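Local coordinates for methyl-accepting chemotaxis protein (Vibrio parahaemolyticus, PDB 4EXO) that probably senses small carboxylates such as pyruvate through its periplasmic PAS-like Cache domain and passes the signal on to the bacterial chemotaxis machinery, at residues Y59-S65 / D135-G141; D106-S112 / P123-A128. All coordinates share one frame; numbering follows the deposited sequence.

Both contacts are antiparallel strand pairings in the one five-stranded sheet of the Cache domain, and both send side chains from the sheet to the same pyruvate. Contact 1 (59-65 with 135-141) lies buried near the centre of the folded domain and joins segments distant in sequence; contact 2 (106-112 with 123-128) is a hairpin, nested within the loop that contact 1 closes, and its strand 108-115 is outermost in the sheet. Strands 136-143 and 120-131 are neighbours, so the two pairings sit side by side. Contact 1 gives the ligand tyrosine hydroxyls and a ring face, whereas contact 2 gives it a lysine ammonium and is partly exposed around Tyr110 and Pro123.

Contact 1: Y59-S65 / D135-G141; sequences YFFAYDS and DWVLGTG. With PYR (pyruvic acid), chain B.
Phe61 lays its ring flat over Gly139, whose CA sits 3.8 Å from the ring centroid of Phe61 in a CH-pi contact. Glycine suits this place because a side chain here would run into the ring. With chi1 at 53°, CG of Phe61 stands between the backbone N and the carbonyl carbon, folding the ring back over the partner strand; its opposite face carries the pyruvate. On the other side of the sheet, CD1 of Leu138 packs 3.9 Å from CD1 of Phe60 and also meets the small CB of Ala62. Leu49 of helix 42-51 covers Phe60 and Leu138, and Met24 of the second subunit reaches Phe60.

Paired N-H...O=C bonds join Phe61 to Gly139 and Tyr63 to Val137, with Ala62 and Leu138 as the non-hydrogen-bonded pair between them. At the Tyr59 end of the pairing, Thr140 OG1 donates to Tyr59 O at 2.7 Å, approaching from above the carbonyl plane. At the far end the Asp135 carboxylate takes two bonds from Ser65: OG lies 2.5 Å from OD1, on its syn lone pair, and the Ser65 N-H points almost straight (172°) at OD2 from above the carboxylate plane. The double grip should hold the carboxylate's rotation; Tyr130 also bonds OD1.

Tyr59 OH donates to pyruvate OXT at 2.6 Å and Tyr63 OH to pyruvate O3 at 2.7 Å, each oxygen lying at the edge of its tyrosine ring. Alternate residues of the 59-65 segment, Tyr59, Phe61 and Tyr63, thus line the ligand pocket of a PAS-like Cache sheet.

Contact 2: D106-S112 / P123-A128; sequences DGFLYFS and PKLGYA. With PYR (pyruvic acid), chain B.
Phe111 and Lys124 lie side by side across a beta hairpin, CD of Lys124 resting 3.8 Å from CE1 of Phe111, and both reach the pyruvate. The lysine is fully extended, which carries its ammonium from the strand to the ligand, while the hydrocarbon part of the chain suits the aromatic neighbour. Pyruvate O meets the Phe111 ring at its edge. Gly126, also on this face, lets the Phe111 ring swing back over the strand: CE2 of Phe111 comes within 3.8 Å of CA of Gly126, where a side chain would clash.

The opposite face is mostly aromatic and aliphatic. CD1 of Leu125 stands centrally over the Tyr110 ring, 3.8 Å from its centroid and only 4° off the normal, a CH-pi contact. The rings of Phe108 and Tyr127 meet obliquely, planes 40° apart, with CD1 of Tyr127 over the centre of the Phe108 ring. Helix 2-28 covers this side, its Lys15 making a cation-pi contact with Phe108; Glu129 and Lys19 bond Tyr127 OH.

Beneath these side chains, reciprocal backbone bonds link Leu109 with Gly126 and Phe111 with Lys124. An Asx turn, Asp106 OD1 accepting from Phe108 N, shapes the entry to the strand, and Gly107, with positive phi, passes close to the Tyr127 ring. Tyr143 OH shares the Lys124 ammonium, whose NZ donates to pyruvate O at 2.6 Å.

Contact 1: Y59-S65 / D135-G141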
ATOM      1  N   TYR A  59      -7.886  -0.220   5.982  1.00 17.08           N
ATOM      2  CA  TYR A  59      -7.070  -0.910   6.988  1.00 16.40           C
ATOM      3  C   TYR A  59      -7.153  -2.427   6.816  1.00 16.32           C
ATOM      4  O   TYR A  59      -8.010  -2.925   6.056  1.00 15.52           O
ATOM      5  CB  TYR A  59      -7.591  -0.554   8.418  1.00 16.00           C
ATOM      6  CG  TYR A  59      -9.024  -1.045   8.654  1.00 15.79           C
ATOM      7  CD1 TYR A  59      -9.267  -2.326   9.156  1.00 16.98           C
ATOM      8  CD2 TYR A  59     -10.129  -0.236   8.323  1.00 16.83           C
ATOM      9  CE1 TYR A  59     -10.589  -2.805   9.374  1.00 16.73           C
ATOM     10  CE2 TYR A  59     -11.472  -0.676   8.529  1.00 17.51           C
ATOM     11  CZ  TYR A  59     -11.678  -1.976   9.064  1.00 15.90           C
ATOM     12  OH  TYR A  59     -12.963  -2.426   9.262  1.00 16.33           O
ATOM     13  N   PHE A  60      -6.273  -3.147   7.526  1.00 16.40           N
ATOM     14  CA  PHE A  60      -6.250  -4.614   7.493  1.00 16.65           C
ATOM     15  C   PHE A  60      -6.877  -5.292   8.710  1.00 17.60           C
ATOM     16  O   PHE A  60      -6.835  -4.755   9.847  1.00 17.28           O
ATOM     17  CB  PHE A  60      -4.811  -5.120   7.401  1.00 16.27           C
ATOM     18  CG  PHE A  60      -4.161  -4.848   6.093  1.00 17.28           C
ATOM     19  CD1 PHE A  60      -4.432  -5.654   4.985  1.00 17.85           C
ATOM     20  CD2 PHE A  60      -3.261  -3.794   5.967  1.00 19.84           C
ATOM     21  CE1 PHE A  60      -3.821  -5.423   3.753  1.00 20.98           C
ATOM     22  CE2 PHE A  60      -2.621  -3.531   4.724  1.00 20.34           C
ATOM     23  CZ  PHE A  60      -2.911  -4.340   3.604  1.00 22.56           C
ATOM     24  N   PHE A  61      -7.411  -6.491   8.456  1.00 16.44           N
ATOM     25  CA  PHE A  61      -7.847  -7.412   9.488  1.00 16.61           C
ATOM     26  C   PHE A  61      -7.349  -8.811   9.071  1.00 16.72           C
ATOM     27  O   PHE A  61      -7.041  -9.043   7.891  1.00 17.38           O
ATOM     28  CB  PHE A  61      -9.400  -7.393   9.621  1.00 15.39           C
ATOM     29  CG  PHE A  61     -10.109  -7.631   8.313  1.00 17.43           C
ATOM     30  CD1 PHE A  61     -10.241  -8.945   7.807  1.00 17.84           C
ATOM     31  CD2 PHE A  61     -10.645  -6.577   7.570  1.00 17.08           C
ATOM     32  CE1 PHE A  61     -10.898  -9.168   6.585  1.00 19.36           C
ATOM     33  CE2 PHE A  61     -11.286  -6.795   6.332  1.00 18.81           C
ATOM     34  CZ  PHE A  61     -11.421  -8.101   5.846  1.00 17.94           C
ATOM     35  N   ALA A  62      -7.291  -9.744  10.015  1.00 17.03           N
ATOM     36  CA  ALA A  62      -7.063 -11.149   9.622  1.00 18.14           C
ATOM     37  C   ALA A  62      -7.780 -12.103  10.539  1.00 17.82           C
ATOM     38  O   ALA A  62      -7.967 -11.790  11.735  1.00 19.03           O
ATOM     39  CB  ALA A  62      -5.542 -11.475   9.549  1.00 16.06           C
ATOM     40  N   TYR A  63      -8.216 -13.241   9.981  1.00 17.94           N
ATOM     41  CA  TYR A  63      -8.889 -14.302  10.754  1.00 18.89           C
ATOM     42  C   TYR A  63      -8.225 -15.622  10.407  1.00 19.29           C
ATOM     43  O   TYR A  63      -7.743 -15.766   9.286  1.00 19.38           O
ATOM     44  CB  TYR A  63     -10.389 -14.392  10.378  1.00 18.58           C
ATOM     45  CG  TYR A  63     -11.163 -13.148  10.801  1.00 18.86           C
ATOM     46  CD1 TYR A  63     -11.864 -13.108  12.023  1.00 18.06           C
ATOM     47  CD2 TYR A  63     -11.158 -12.010   9.994  1.00 16.48           C
ATOM     48  CE1 TYR A  63     -12.548 -11.950  12.415  1.00 17.16           C
ATOM     49  CE2 TYR A  63     -11.882 -10.839  10.370  1.00 18.10           C
ATOM     50  CZ  TYR A  63     -12.537 -10.828  11.600  1.00 18.31           C
ATOM     51  OH  TYR A  63     -13.218  -9.697  11.985  1.00 17.56           O
ATOM     52  N   ASP A  64      -8.200 -16.577  11.341  1.00 19.30           N
ATOM     53  CA  ASP A  64      -7.749 -17.923  10.975  1.00 19.99           C
ATOM     54  C   ASP A  64      -8.890 -18.709  10.339  1.00 19.54           C
ATOM     55  O   ASP A  64      -9.994 -18.199  10.209  1.00 19.55           O
ATOM     56  CB  ASP A  64      -7.015 -18.650  12.128  1.00 19.59           C
ATOM     57  CG  ASP A  64      -7.948 -19.095  13.256  1.00 23.81           C
ATOM     58  OD1 ASP A  64      -9.177 -19.094  13.056  1.00 23.77           O
ATOM     59  OD2 ASP A  64      -7.424 -19.457  14.352  1.00 26.63           O
ATOM     60  N   SER A  65      -8.633 -19.947   9.921  1.00 20.13           N
ATOM     61  CA  SER A  65      -9.650 -20.734   9.198  1.00 21.27           C
ATOM     62  C   SER A  65     -10.842 -21.140  10.064  1.00 21.82           C
ATOM     63  O   SER A  65     -11.915 -21.470   9.518  1.00 21.66           O
ATOM     64  CB  SER A  65      -9.035 -21.987   8.521  1.00 21.46           C
ATOM     65  OG  SER A  65      -8.184 -21.575   7.477  1.00 23.46           O
ATOM     66  N   ASP A 135      -1.925 -19.628   8.647  1.00 22.11           N
ATOM     67  CA  ASP A 135      -3.373 -19.794   8.562  1.00 22.28           C
ATOM     68  C   ASP A 135      -4.048 -18.424   8.790  1.00 22.44           C
ATOM     69  O   ASP A 135      -4.944 -18.308   9.628  1.00 23.51           O
ATOM     70  CB  ASP A 135      -3.896 -20.823   9.595  1.00 22.32           C
ATOM     71  CG  ASP A 135      -5.345 -21.192   9.388  1.00 23.39           C
ATOM     72  OD1 ASP A 135      -5.784 -21.304   8.219  1.00 26.84           O
ATOM     73  OD2 ASP A 135      -6.077 -21.387  10.409  1.00 23.13           O
ATOM     74  N   TRP A 136      -3.587 -17.396   8.080  1.00 20.70           N
ATOM     75  CA  TRP A 136      -4.250 -16.090   8.122  1.00 19.72           C
ATOM     76  C   TRP A 136      -4.975 -15.843   6.822  1.00 20.14           C
ATOM     77  O   TRP A 136      -4.369 -15.877   5.742  1.00 21.13           O
ATOM     78  CB  TRP A 136      -3.274 -14.939   8.358  1.00 19.72           C
ATOM     79  CG  TRP A 136      -2.726 -14.824   9.757  1.00 20.06           C
ATOM     80  CD1 TRP A 136      -3.018 -15.608  10.844  1.00 20.92           C
ATOM     81  CD2 TRP A 136      -1.793 -13.841  10.208  1.00 21.90           C
ATOM     82  NE1 TRP A 136      -2.311 -15.171  11.946  1.00 21.91           N
ATOM     83  CE2 TRP A 136      -1.535 -14.100  11.572  1.00 23.36           C
ATOM     84  CE3 TRP A 136      -1.144 -12.764   9.589  1.00 21.49           C
ATOM     85  CZ2 TRP A 136      -0.680 -13.291  12.337  1.00 22.19           C
ATOM     86  CZ3 TRP A 136      -0.264 -11.984  10.343  1.00 22.28           C
ATOM     87  CH2 TRP A 136      -0.046 -12.251  11.692  1.00 22.93           C
ATOM     88  N   VAL A 137      -6.268 -15.551   6.957  1.00 19.07           N
ATOM     89  CA  VAL A 137      -7.055 -14.925   5.907  1.00 18.53           C
ATOM     90  C   VAL A 137      -6.934 -13.432   6.189  1.00 18.07           C
ATOM     91  O   VAL A 137      -7.568 -12.906   7.122  1.00 17.58           O
ATOM     92  CB  VAL A 137      -8.519 -15.383   5.972  1.00 18.49           C
ATOM     93  CG1 VAL A 137      -9.367 -14.640   4.916  1.00 18.07           C
ATOM     94  CG2 VAL A 137      -8.621 -16.899   5.748  1.00 18.12           C
ATOM     95  N   LEU A 138      -6.064 -12.798   5.418  1.00 17.78           N
ATOM     96  CA  LEU A 138      -5.724 -11.368   5.592  1.00 17.74           C
ATOM     97  C   LEU A 138      -6.613 -10.573   4.637  1.00 17.49           C
ATOM     98  O   LEU A 138      -6.644 -10.884   3.456  1.00 18.24           O
ATOM     99  CB  LEU A 138      -4.256 -11.140   5.227  1.00 16.94           C
ATOM    100  CG  LEU A 138      -3.715  -9.692   5.255  1.00 17.73           C
ATOM    101  CD1 LEU A 138      -3.802  -9.121   6.692  1.00 15.76           C
ATOM    102  CD2 LEU A 138      -2.263  -9.613   4.737  1.00 18.09           C
ATOM    103  N   GLY A 139      -7.287  -9.539   5.139  1.00 17.20           N
ATOM    104  CA  GLY A 139      -8.282  -8.823   4.335  1.00 17.37           C
ATOM    105  C   GLY A 139      -8.233  -7.315   4.504  1.00 17.73           C
ATOM    106  O   GLY A 139      -7.674  -6.820   5.477  1.00 17.29           O
ATOM    107  N   THR A 140      -8.826  -6.600   3.556  1.00 18.20           N
ATOM    108  CA  THR A 140      -9.052  -5.178   3.686  1.00 18.87           C
ATOM    109  C   THR A 140     -10.332  -4.903   2.893  1.00 19.59           C
ATOM    110  O   THR A 140     -11.053  -5.847   2.519  1.00 18.97           O
ATOM    111  CB  THR A 140      -7.829  -4.322   3.185  1.00 19.88           C
ATOM    112  OG1 THR A 140      -8.142  -2.922   3.389  1.00 21.04           O
ATOM    113  CG2 THR A 140      -7.562  -4.538   1.694  1.00 20.65           C
ATOM    114  N   GLY A 141     -10.657  -3.642   2.640  1.00 19.52           N
ATOM    115  CA  GLY A 141     -11.923  -3.351   1.943  1.00 18.42           C
ATOM    116  C   GLY A 141     -12.066  -1.886   1.610  1.00 19.52           C
ATOM    117  O   GLY A 141     -11.290  -1.050   2.091  1.00 18.80           O
TER
HETATM  118  C   PYR B 201     -13.594  -5.931   8.854  1.00 20.67           C
HETATM  119  O   PYR B 201     -14.170  -5.549   7.734  1.00 20.01           O
HETATM  120  OXT PYR B 201     -12.986  -5.027   9.596  1.00 19.95           O
HETATM  121  CA  PYR B 201     -13.631  -7.282   9.271  1.00 21.76           C
HETATM  122  O3  PYR B 201     -13.044  -7.562  10.375  1.00 19.66           O
HETATM  123  CB  PYR B 201     -14.344  -8.397   8.516  1.00 20.45           C
HETATM  124  O   HOH W   1     -10.654  -0.977   4.841  1.00 20.49           O
HETATM  125  O   HOH W   2      -4.846 -21.454  13.102  1.00 45.42           O

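Contact 2: D106-S112 / P123-A128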
ATOM      1  N   ASP A 106     -12.834 -15.908  -5.457  1.00 21.33           N
ATOM      2  CA  ASP A 106     -12.052 -14.790  -6.011  1.00 21.49           C
ATOM      3  C   ASP A 106     -11.581 -13.740  -5.001  1.00 20.56           C
ATOM      4  O   ASP A 106     -11.036 -12.708  -5.389  1.00 20.70           O
ATOM      5  CB  ASP A 106     -12.784 -14.132  -7.173  1.00 21.77           C
ATOM      6  CG  ASP A 106     -13.983 -13.291  -6.726  1.00 24.25           C
ATOM      7  OD1 ASP A 106     -14.289 -13.209  -5.506  1.00 22.93           O
ATOM      8  OD2 ASP A 106     -14.626 -12.704  -7.623  1.00 24.77           O
ATOM      9  N   GLY A 107     -11.795 -14.008  -3.728  1.00 20.75           N
ATOM     10  CA  GLY A 107     -11.264 -13.146  -2.660  1.00 19.85           C
ATOM     11  C   GLY A 107     -12.244 -12.072  -2.203  1.00 19.34           C
ATOM     12  O   GLY A 107     -12.046 -11.485  -1.128  1.00 18.48           O
ATOM     13  N   PHE A 108     -13.291 -11.817  -2.993  1.00 19.17           N
ATOM     14  CA  PHE A 108     -14.172 -10.654  -2.757  1.00 18.80           C
ATOM     15  C   PHE A 108     -15.443 -11.070  -2.032  1.00 19.81           C
ATOM     16  O   PHE A 108     -15.978 -12.181  -2.244  1.00 18.04           O
ATOM     17  CB  PHE A 108     -14.545  -9.925  -4.065  1.00 19.35           C
ATOM     18  CG  PHE A 108     -13.379  -9.193  -4.705  1.00 19.46           C
ATOM     19  CD1 PHE A 108     -12.959  -7.956  -4.216  1.00 21.09           C
ATOM     20  CD2 PHE A 108     -12.690  -9.769  -5.762  1.00 20.27           C
ATOM     21  CE1 PHE A 108     -11.867  -7.304  -4.789  1.00 21.30           C
ATOM     22  CE2 PHE A 108     -11.610  -9.141  -6.343  1.00 20.30           C
ATOM     23  CZ  PHE A 108     -11.192  -7.910  -5.854  1.00 21.59           C
ATOM     24  N   LEU A 109     -15.942 -10.167  -1.182  1.00 18.63           N
ATOM     25  CA  LEU A 109     -17.218 -10.382  -0.504  1.00 19.45           C
ATOM     26  C   LEU A 109     -17.853  -9.028  -0.203  1.00 19.80           C
ATOM     27  O   LEU A 109     -17.170  -8.144   0.347  1.00 19.54           O
ATOM     28  CB  LEU A 109     -17.027 -11.140   0.812  1.00 19.62           C
ATOM     29  CG  LEU A 109     -18.333 -11.565   1.508  1.00 19.57           C
ATOM     30  CD1 LEU A 109     -19.070 -12.739   0.732  1.00 20.63           C
ATOM     31  CD2 LEU A 109     -18.102 -11.939   3.009  1.00 19.35           C
ATOM     32  N   TYR A 110     -19.150  -8.873  -0.528  1.00 19.90           N
ATOM     33  CA  TYR A 110     -19.898  -7.661  -0.112  1.00 19.53           C
ATOM     34  C   TYR A 110     -20.520  -7.930   1.272  1.00 19.80           C
ATOM     35  O   TYR A 110     -21.090  -9.002   1.511  1.00 19.42           O
ATOM     36  CB  TYR A 110     -21.039  -7.336  -1.092  1.00 20.31           C
ATOM     37  CG  TYR A 110     -20.624  -6.758  -2.406  1.00 23.16           C
ATOM     38  CD1 TYR A 110     -20.428  -5.377  -2.547  1.00 24.90           C
ATOM     39  CD2 TYR A 110     -20.415  -7.581  -3.530  1.00 24.86           C
ATOM     40  CE1 TYR A 110     -20.048  -4.822  -3.773  1.00 25.66           C
ATOM     41  CE2 TYR A 110     -20.040  -7.034  -4.758  1.00 28.14           C
ATOM     42  CZ  TYR A 110     -19.868  -5.648  -4.861  1.00 27.85           C
ATOM     43  OH  TYR A 110     -19.497  -5.068  -6.043  1.00 30.26           O
ATOM     44  N   PHE A 111     -20.417  -6.961   2.191  1.00 19.25           N
ATOM     45  CA  PHE A 111     -21.007  -7.074   3.526  1.00 18.93           C
ATOM     46  C   PHE A 111     -20.981  -5.678   4.135  1.00 18.61           C
ATOM     47  O   PHE A 111     -20.381  -4.784   3.569  1.00 19.92           O
ATOM     48  CB  PHE A 111     -20.223  -8.049   4.432  1.00 18.57           C
ATOM     49  CG  PHE A 111     -18.751  -7.704   4.620  1.00 19.33           C
ATOM     50  CD1 PHE A 111     -18.329  -7.003   5.765  1.00 19.75           C
ATOM     51  CD2 PHE A 111     -17.776  -8.129   3.680  1.00 19.97           C
ATOM     52  CE1 PHE A 111     -16.941  -6.715   5.975  1.00 18.90           C
ATOM     53  CE2 PHE A 111     -16.416  -7.834   3.856  1.00 16.18           C
ATOM     54  CZ  PHE A 111     -15.982  -7.117   5.006  1.00 16.61           C
ATOM     55  N   SER A 112     -21.653  -5.508   5.271  1.00 19.97           N
ATOM     56  CA  SER A 112     -21.609  -4.247   6.034  1.00 19.80           C
ATOM     57  C   SER A 112     -20.756  -4.461   7.268  1.00 19.62           C
ATOM     58  O   SER A 112     -20.734  -5.554   7.837  1.00 19.84           O
ATOM     59  CB  SER A 112     -23.008  -3.803   6.447  1.00 20.45           C
ATOM     60  OG  SER A 112     -23.716  -3.351   5.308  1.00 24.20           O
ATOM     61  N   PRO A 123     -22.108  -0.223   4.093  1.00 21.71           N
ATOM     62  CA  PRO A 123     -21.780  -1.258   3.101  1.00 21.80           C
ATOM     63  C   PRO A 123     -20.333  -1.188   2.634  1.00 20.97           C
ATOM     64  O   PRO A 123     -19.799  -0.087   2.370  1.00 19.92           O
ATOM     65  CB  PRO A 123     -22.762  -1.004   1.947  1.00 21.93           C
ATOM     66  CG  PRO A 123     -23.292   0.371   2.153  1.00 25.59           C
ATOM     67  CD  PRO A 123     -23.204   0.665   3.643  1.00 22.66           C
ATOM     68  N   LYS A 124     -19.724  -2.366   2.498  1.00 20.95           N
ATOM     69  CA  LYS A 124     -18.298  -2.486   2.196  1.00 20.28           C
ATOM     70  C   LYS A 124     -18.094  -3.548   1.117  1.00 20.08           C
ATOM     71  O   LYS A 124     -18.920  -4.466   0.957  1.00 20.15           O
ATOM     72  CB  LYS A 124     -17.604  -2.952   3.502  1.00 20.37           C
ATOM     73  CG  LYS A 124     -16.094  -3.024   3.514  1.00 20.15           C
ATOM     74  CD  LYS A 124     -15.616  -3.295   4.960  1.00 18.32           C
ATOM     75  CE  LYS A 124     -14.072  -3.233   5.083  1.00 17.41           C
ATOM     76  NZ  LYS A 124     -13.624  -3.312   6.535  1.00 19.09           N
ATOM     77  N   LEU A 125     -16.983  -3.430   0.390  1.00 20.10           N
ATOM     78  CA  LEU A 125     -16.523  -4.521  -0.461  1.00 19.53           C
ATOM     79  C   LEU A 125     -15.177  -4.983   0.084  1.00 19.30           C
ATOM     80  O   LEU A 125     -14.221  -4.241   0.054  1.00 18.37           O
ATOM     81  CB  LEU A 125     -16.404  -4.084  -1.919  1.00 19.30           C
ATOM     82  CG  LEU A 125     -15.720  -5.100  -2.877  1.00 21.83           C
ATOM     83  CD1 LEU A 125     -16.514  -6.422  -2.895  1.00 21.48           C
ATOM     84  CD2 LEU A 125     -15.638  -4.494  -4.274  1.00 24.89           C
ATOM     85  N   GLY A 126     -15.130  -6.199   0.611  1.00 18.90           N
ATOM     86  CA  GLY A 126     -13.898  -6.736   1.198  1.00 18.99           C
ATOM     87  C   GLY A 126     -13.127  -7.567   0.208  1.00 19.04           C
ATOM     88  O   GLY A 126     -13.692  -8.063  -0.768  1.00 19.38           O
ATOM     89  N   TYR A 127     -11.829  -7.686   0.440  1.00 18.78           N
ATOM     90  CA  TYR A 127     -10.946  -8.469  -0.413  1.00 18.88           C
ATOM     91  C   TYR A 127      -9.942  -9.157   0.530  1.00 18.75           C
ATOM     92  O   TYR A 127      -9.337  -8.516   1.377  1.00 18.51           O
ATOM     93  CB  TYR A 127     -10.231  -7.611  -1.483  1.00 19.36           C
ATOM     94  CG  TYR A 127      -9.257  -8.488  -2.262  1.00 19.72           C
ATOM     95  CD1 TYR A 127      -9.733  -9.491  -3.101  1.00 19.00           C
ATOM     96  CD2 TYR A 127      -7.880  -8.381  -2.056  1.00 17.77           C
ATOM     97  CE1 TYR A 127      -8.844 -10.348  -3.774  1.00 19.46           C
ATOM     98  CE2 TYR A 127      -6.978  -9.220  -2.735  1.00 21.07           C
ATOM     99  CZ  TYR A 127      -7.486 -10.205  -3.581  1.00 20.57           C
ATOM    100  OH  TYR A 127      -6.638 -11.033  -4.261  1.00 21.54           O
ATOM    101  N   ALA A 128      -9.831 -10.481   0.426  1.00 18.72           N
ATOM    102  CA  ALA A 128      -8.953 -11.275   1.285  1.00 18.36           C
ATOM    103  C   ALA A 128      -8.072 -12.296   0.501  1.00 18.83           C
ATOM    104  O   ALA A 128      -8.492 -12.855  -0.567  1.00 17.94           O
ATOM    105  CB  ALA A 128      -9.796 -11.980   2.395  1.00 18.37           C
TER
HETATM  106  C   PYR B 201     -13.594  -5.931   8.854  1.00 20.67           C
HETATM  107  O   PYR B 201     -14.170  -5.549   7.734  1.00 20.01           O
HETATM  108  OXT PYR B 201     -12.986  -5.027   9.596  1.00 19.95           O
HETATM  109  CA  PYR B 201     -13.631  -7.282   9.271  1.00 21.76           C
HETATM  110  O3  PYR B 201     -13.044  -7.562  10.375  1.00 19.66           O
HETATM  111  CB  PYR B 201     -14.344  -8.397   8.516  1.00 20.45           C